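PDB 1ZPW: CRISPR-associated endonuclease Cas2 2, which belongs to the Cas2 family of metal-dependent RNA endonucleases, which work with Cas1 in CRISPR adaptive immunity against viruses and plasmids. Local coordinates for residues D15-K20 with L59-L64; A22-S27 with R50-R55. All coordinates share one frame; numbering follows the deposited sequence. Where two conformers were deposited one is given.

Contact 1: D15-K20 with L59-L64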
loop_
_atom_site.group_PDB
_atom_site.type_symbol
_atom_site.label_atom_id
_atom_site.label_comp_id
_atom_site.label_asym_id
_atom_site.label_seq_id
_atom_site.Cartn_x
_atom_site.Cartn_y
_atom_site.Cartn_z
ATOM N N ASP A 15 10.903 -5.052 11.591
ATOM C CA ASP A 15 10.072 -3.955 12.106
ATOM C C ASP A 15 10.487 -2.572 11.584
ATOM O O ASP A 15 9.629 -1.746 11.277
ATOM C CB ASP A 15 10.097 -3.914 13.645
ATOM C CG ASP A 15 9.285 -5.016 14.294
ATOM O OD1 ASP A 15 8.482 -5.736 13.645
ATOM O OD2 ASP A 15 9.414 -5.221 15.529
ATOM N N THR A 16 11.805 -2.308 11.540
ATOM C CA THR A 16 12.296 -1.010 11.093
ATOM C C THR A 16 11.923 -0.738 9.631
ATOM O O THR A 16 11.437 0.346 9.326
ATOM C CB THR A 16 13.817 -0.895 11.302
ATOM O OG1 THR A 16 14.105 -0.937 12.709
ATOM C CG2 THR A 16 14.321 0.476 10.874
ATOM N N ARG A 17 12.146 -1.713 8.757
ATOM C CA ARG A 17 11.742 -1.561 7.355
ATOM C C ARG A 17 10.239 -1.378 7.252
ATOM O O ARG A 17 9.781 -0.588 6.443
ATOM C CB ARG A 17 12.141 -2.777 6.543
ATOM C CG ARG A 17 13.646 -2.891 6.394
ATOM C CD ARG A 17 14.058 -3.727 5.212
ATOM N NE ARG A 17 13.485 -5.069 5.230
ATOM C CZ ARG A 17 14.026 -6.118 5.862
ATOM N NH1 ARG A 17 15.147 -5.980 6.583
ATOM N NH2 ARG A 17 13.426 -7.296 5.800
ATOM N N ARG A 18 9.474 -2.072 8.095
ATOM C CA ARG A 18 8.014 -1.959 8.004
ATOM C C ARG A 18 7.535 -0.562 8.398
ATOM O O ARG A 18 6.630 -0.006 7.774
ATOM C CB ARG A 18 7.324 -2.992 8.898
ATOM C CG ARG A 18 5.854 -3.260 8.462
ATOM C CD ARG A 18 5.102 -4.166 9.468
ATOM N NE ARG A 18 5.918 -5.334 9.710
ATOM C CZ ARG A 18 6.558 -5.585 10.842
ATOM N NH1 ARG A 18 7.360 -6.635 10.892
ATOM N NH2 ARG A 18 6.400 -4.789 11.915
ATOM N N VAL A 19 8.158 0.001 9.437
ATOM C CA VAL A 19 7.798 1.342 9.896
ATOM C C VAL A 19 8.105 2.329 8.762
ATOM O O VAL A 19 7.290 3.201 8.449
ATOM C CB VAL A 19 8.618 1.737 11.155
ATOM C CG1 VAL A 19 8.470 3.216 11.389
ATOM C CG2 VAL A 19 8.087 0.943 12.365
ATOM N N LYS A 20 9.284 2.173 8.143
ATOM C CA LYS A 20 9.645 3.092 7.052
ATOM C C LYS A 20 8.688 2.982 5.867
ATOM O O LYS A 20 8.274 4.007 5.274
ATOM C CB LYS A 20 11.072 2.825 6.595
ATOM C CG LYS A 20 12.080 3.225 7.683
ATOM C CD LYS A 20 13.488 2.956 7.215
ATOM C CE LYS A 20 14.461 3.228 8.329
ATOM N NZ LYS A 20 15.841 2.836 7.882
ATOM N N LEU A 59 14.604 -7.012 -0.909
ATOM C CA LEU A 59 13.730 -7.765 -1.836
ATOM C C LEU A 59 13.935 -9.295 -1.781
ATOM O O LEU A 59 13.169 -10.044 -2.382
ATOM C CB LEU A 59 13.681 -7.147 -3.261
ATOM C CG LEU A 59 12.851 -5.842 -3.410
ATOM C CD1 LEU A 59 12.237 -5.656 -4.798
ATOM C CD2 LEU A 59 11.737 -5.688 -2.389
ATOM N N GLY A 60 14.906 -9.741 -0.986
ATOM C CA GLY A 60 15.024 -11.146 -0.636
ATOM C C GLY A 60 14.165 -11.610 0.533
ATOM O O GLY A 60 13.981 -12.820 0.704
ATOM N N GLN A 61 13.647 -10.674 1.334
ATOM C CA GLN A 61 12.830 -11.021 2.509
ATOM C C GLN A 61 11.401 -10.467 2.475
ATOM O O GLN A 61 10.510 -11.026 3.141
ATOM C CB GLN A 61 13.460 -10.528 3.807
ATOM C CG GLN A 61 14.735 -11.234 4.216
ATOM C CD GLN A 61 15.202 -10.873 5.642
ATOM O OE1 GLN A 61 16.243 -11.368 6.087
ATOM N NE2 GLN A 61 14.445 -10.025 6.355
ATOM N N ASP A 62 11.215 -9.364 1.777
ATOM C CA ASP A 62 9.994 -8.547 1.905
ATOM C C ASP A 62 9.101 -8.767 0.710
ATOM O O ASP A 62 9.590 -9.117 -0.381
ATOM C CB ASP A 62 10.382 -7.072 1.897
ATOM C CG ASP A 62 11.142 -6.658 3.113
ATOM O OD1 ASP A 62 11.185 -7.428 4.121
ATOM O OD2 ASP A 62 11.722 -5.574 3.145
ATOM N N ALA A 63 7.797 -8.575 0.904
ATOM C CA ALA A 63 6.834 -8.638 -0.198
ATOM C C ALA A 63 5.928 -7.424 -0.191
ATOM O O ALA A 63 5.398 -7.039 0.832
ATOM C CB ALA A 63 5.986 -9.867 -0.055
ATOM N N LEU A 64 5.685 -6.871 -1.372
ATOM C CA LEU A 64 4.749 -5.777 -1.534
ATOM C C LEU A 64 3.912 -6.085 -2.763
ATOM O O LEU A 64 4.460 -6.303 -3.857
ATOM C CB LEU A 64 5.508 -4.440 -1.706
ATOM C CG LEU A 64 4.685 -3.154 -1.779
ATOM C CD1 LEU A 64 5.588 -1.910 -1.879
ATOM C CD2 LEU A 64 3.758 -3.091 -2.936
#
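R17 and D62 form a salt bridge at one end of the ferredoxin-like βαββαβ fold of Cas2. It joins the first turns of helix 15-26 to the loop that leads into strand 63-68. The R17 side chain starts with CB pointing at this loop. CG lies beside the backbone N and anti to the carbonyl carbon (chi1 -68°), and the chain then runs outward and bends at chi3; together these torsions bring NE and NH2 to the carboxylate. CD is the first atom to meet the loop, 3.6 Å from D62 OD2. NE donates to D62 OD2 at 2.8 Å and uses the syn lone pair of that oxygen. CZ lies 3.6 Å from both D62 OD1 and D62 OD2. NH2 donates to D62 OD1 at 2.8 Å, in a nearly straight bond of 170°. The grip is therefore side-on, with one nitrogen for each oxygen. The guanidinium and carboxylate planes are 33° apart, so the groups are somewhat twisted against each other. Q61 lies beside the same end of R17, with its CB 3.8 Å from R17 NH2.

D62 is buried, and its OD2 also accepts from the backbone N of D58. Three bonds thus hold the carboxylate and limit its rotation. Its side chain is about 7 Å from that of D11, the predicted catalytic magnesium ligand. On the next helix residue, R18 makes a separate bridge within the helix: its NH1 and NH2 both donate to D15 OD1, with NH2 at 2.9 Å.

Contact 2: A22-S27 with R50-R55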
loop_
_atom_site.group_PDB
_atom_site.type_symbol
_atom_site.label_atom_id
_atom_site.label_comp_id
_atom_site.label_asym_id
_atom_site.label_seq_id
_atom_site.Cartn_x
_atom_site.Cartn_y
_atom_site.Cartn_z
ATOM N N ALA A 22 5.495 1.906 5.958
ATOM C CA ALA A 22 4.209 2.510 6.334
ATOM C C ALA A 22 4.239 4.028 6.277
ATOM O O ALA A 22 3.271 4.651 5.832
ATOM C CB ALA A 22 3.754 2.031 7.718
ATOM N N ASN A 23 5.329 4.622 6.729
ATOM C CA ASN A 23 5.459 6.067 6.679
ATOM C C ASN A 23 5.463 6.556 5.244
ATOM O O ASN A 23 4.851 7.586 4.918
ATOM C CB ASN A 23 6.720 6.515 7.416
ATOM C CG ASN A 23 6.609 6.355 8.909
ATOM O OD1 ASN A 23 5.502 6.369 9.475
ATOM N ND2 ASN A 23 7.755 6.207 9.578
ATOM N N LEU A 24 6.124 5.804 4.366
ATOM C CA LEU A 24 6.079 6.135 2.937
ATOM C C LEU A 24 4.653 6.073 2.382
ATOM O O LEU A 24 4.188 6.995 1.703
ATOM C CB LEU A 24 7.036 5.229 2.169
ATOM C CG LEU A 24 6.906 5.325 0.649
ATOM C CD1 LEU A 24 7.384 6.707 0.234
ATOM C CD2 LEU A 24 7.691 4.217 -0.055
ATOM N N LEU A 25 3.939 4.987 2.708
ATOM C CA LEU A 25 2.597 4.804 2.177
ATOM C C LEU A 25 1.611 5.911 2.601
ATOM O O LEU A 25 0.711 6.242 1.845
ATOM C CB LEU A 25 2.054 3.408 2.538
ATOM C CG LEU A 25 2.833 2.286 1.819
ATOM C CD1 LEU A 25 2.222 0.921 2.184
ATOM C CD2 LEU A 25 2.824 2.425 0.277
ATOM N N LYS A 26 1.835 6.494 3.772
ATOM C CA LYS A 26 1.045 7.638 4.236
ATOM C C LYS A 26 1.068 8.820 3.269
ATOM O O LYS A 26 0.116 9.599 3.214
ATOM C CB LYS A 26 1.527 8.060 5.625
ATOM C CG LYS A 26 1.221 7.029 6.668
ATOM C CD LYS A 26 -0.145 7.231 7.295
ATOM C CE LYS A 26 -0.371 6.147 8.352
ATOM N NZ LYS A 26 -1.551 6.355 9.198
ATOM N N SER A 27 2.146 8.955 2.493
ATOM C CA SER A 27 2.232 10.054 1.534
ATOM C C SER A 27 1.344 9.824 0.300
ATOM O O SER A 27 1.082 10.749 -0.501
ATOM C CB SER A 27 3.713 10.426 1.237
ATOM O OG SER A 27 4.301 9.442 0.434
ATOM N N ARG A 50 6.607 2.942 -6.323
ATOM C CA ARG A 50 7.520 1.806 -6.521
ATOM C C ARG A 50 8.967 2.184 -6.341
ATOM O O ARG A 50 9.728 1.474 -5.657
ATOM C CB ARG A 50 7.358 1.179 -7.887
ATOM C CG ARG A 50 6.034 0.502 -8.125
ATOM C CD ARG A 50 6.138 -0.479 -9.284
ATOM N NE ARG A 50 6.753 0.255 -10.392
ATOM C CZ ARG A 50 6.081 0.818 -11.394
ATOM N NH1 ARG A 50 6.751 1.532 -12.303
ATOM N NH2 ARG A 50 4.763 0.656 -11.531
ATOM N N ARG A 51 9.358 3.311 -6.941
ATOM C CA ARG A 51 10.727 3.774 -6.862
ATOM C C ARG A 51 11.165 3.982 -5.416
ATOM O O ARG A 51 12.262 3.553 -5.028
ATOM C CB ARG A 51 10.867 5.064 -7.677
ATOM C CG ARG A 51 12.086 5.931 -7.426
ATOM C CD ARG A 51 11.974 7.399 -7.980
ATOM N NE ARG A 51 11.241 7.542 -9.248
ATOM C CZ ARG A 51 11.681 7.105 -10.440
ATOM N NH1 ARG A 51 10.952 7.267 -11.543
ATOM N NH2 ARG A 51 12.852 6.487 -10.521
ATOM N N ARG A 52 10.292 4.587 -4.614
ATOM C CA ARG A 52 10.620 4.887 -3.223
ATOM C C ARG A 52 10.537 3.627 -2.374
ATOM O O ARG A 52 11.342 3.470 -1.456
ATOM C CB ARG A 52 9.706 6.010 -2.713
ATOM C CG ARG A 52 9.980 7.334 -3.469
ATOM C CD ARG A 52 9.157 8.518 -3.075
ATOM N NE ARG A 52 9.477 8.999 -1.734
ATOM C CZ ARG A 52 8.680 9.824 -1.048
ATOM N NH1 ARG A 52 7.530 10.248 -1.581
ATOM N NH2 ARG A 52 9.023 10.217 0.168
ATOM N N ALA A 53 9.579 2.749 -2.666
ATOM C CA ALA A 53 9.449 1.503 -1.893
ATOM C C ALA A 53 10.687 0.633 -2.123
ATOM O O ALA A 53 11.240 0.061 -1.201
ATOM C CB ALA A 53 8.176 0.748 -2.274
ATOM N N ARG A 54 11.173 0.633 -3.358
ATOM C CA ARG A 54 12.370 -0.140 -3.670
ATOM C C ARG A 54 13.602 0.277 -2.884
ATOM O O ARG A 54 14.477 -0.563 -2.621
ATOM C CB ARG A 54 12.665 0.000 -5.143
ATOM C CG ARG A 54 11.765 -0.771 -6.018
ATOM C CD ARG A 54 12.162 -0.508 -7.466
ATOM N NE ARG A 54 11.226 -1.024 -8.436
ATOM C CZ ARG A 54 11.166 -2.294 -8.775
ATOM N NH1 ARG A 54 11.971 -3.183 -8.202
ATOM N NH2 ARG A 54 10.297 -2.684 -9.683
ATOM N N ARG A 55 13.728 1.547 -2.536
ATOM C CA ARG A 55 14.872 1.989 -1.749
ATOM C C ARG A 55 14.825 1.327 -0.379
ATOM O O ARG A 55 15.870 1.081 0.212
ATOM C CB ARG A 55 14.967 3.517 -1.587
ATOM C CG ARG A 55 14.975 4.303 -2.880
ATOM C CD ARG A 55 15.009 5.829 -2.710
ATOM N NE ARG A 55 15.266 6.482 -3.993
ATOM C CZ ARG A 55 14.706 7.608 -4.396
ATOM N NH1 ARG A 55 13.848 8.243 -3.603
ATOM N NH2 ARG A 55 14.992 8.093 -5.607
#
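L24 and R52 meet obliquely, with a leucine methyl laid over the flat face of a guanidinium. L24 CD1 sits above the centre of the group, 3.6 Å from R52 CZ. The bend of R52 at chi3 (69°) brings the guanidinium back over this methyl. The aliphatic part of R52 joins in, since its CB is 3.8 Å from both L24 CD1 and L24 CD2. CG of L24 is anti to the backbone N (chi1 170°), and the branch reaches across to the facing helix. There the second methyl, CD2, presses on the backbone, 3.5 Å from A53 N. It also packs on the side chain of A53, with 4.1 Å between L24 CD2 and A53 CB.

S27 flanks the arginine more loosely, its OG 3.9 Å from R52 NH1. That hydroxyl turns back to the backbone of L24 and donates to L24 O at 2.8 Å, in the carbonyl plane. The same oxygen accepts from S27 N. Beyond L24, L25 packs on V8 and Y10. Such a pair of helices packed on a four-stranded antiparallel sheet, in βαββαβ order, is the arrangement of the ferredoxin-like fold.

The centres of contact 1 and contact 2 are 11 Å apart, and both use helix 15-26. Contact 1 takes its beginning and contact 2 its later part. Their partners follow each other in the chain: helix 43-56 serves contact 2, and the loop entering strand 63-68 serves contact 1. Both segments of contact 2 lie between those of contact 1, so contact 2 is nested inside the loop that contact 1 closes. The two touch directly, with L64 CD1 3.7 Å from A53 CB. One helix is thus tied to the second helix by packing and, by charge, to the approach to strand 63-68, outermost in the sheet within this chain. The charged tie lies nearer the predicted metal site.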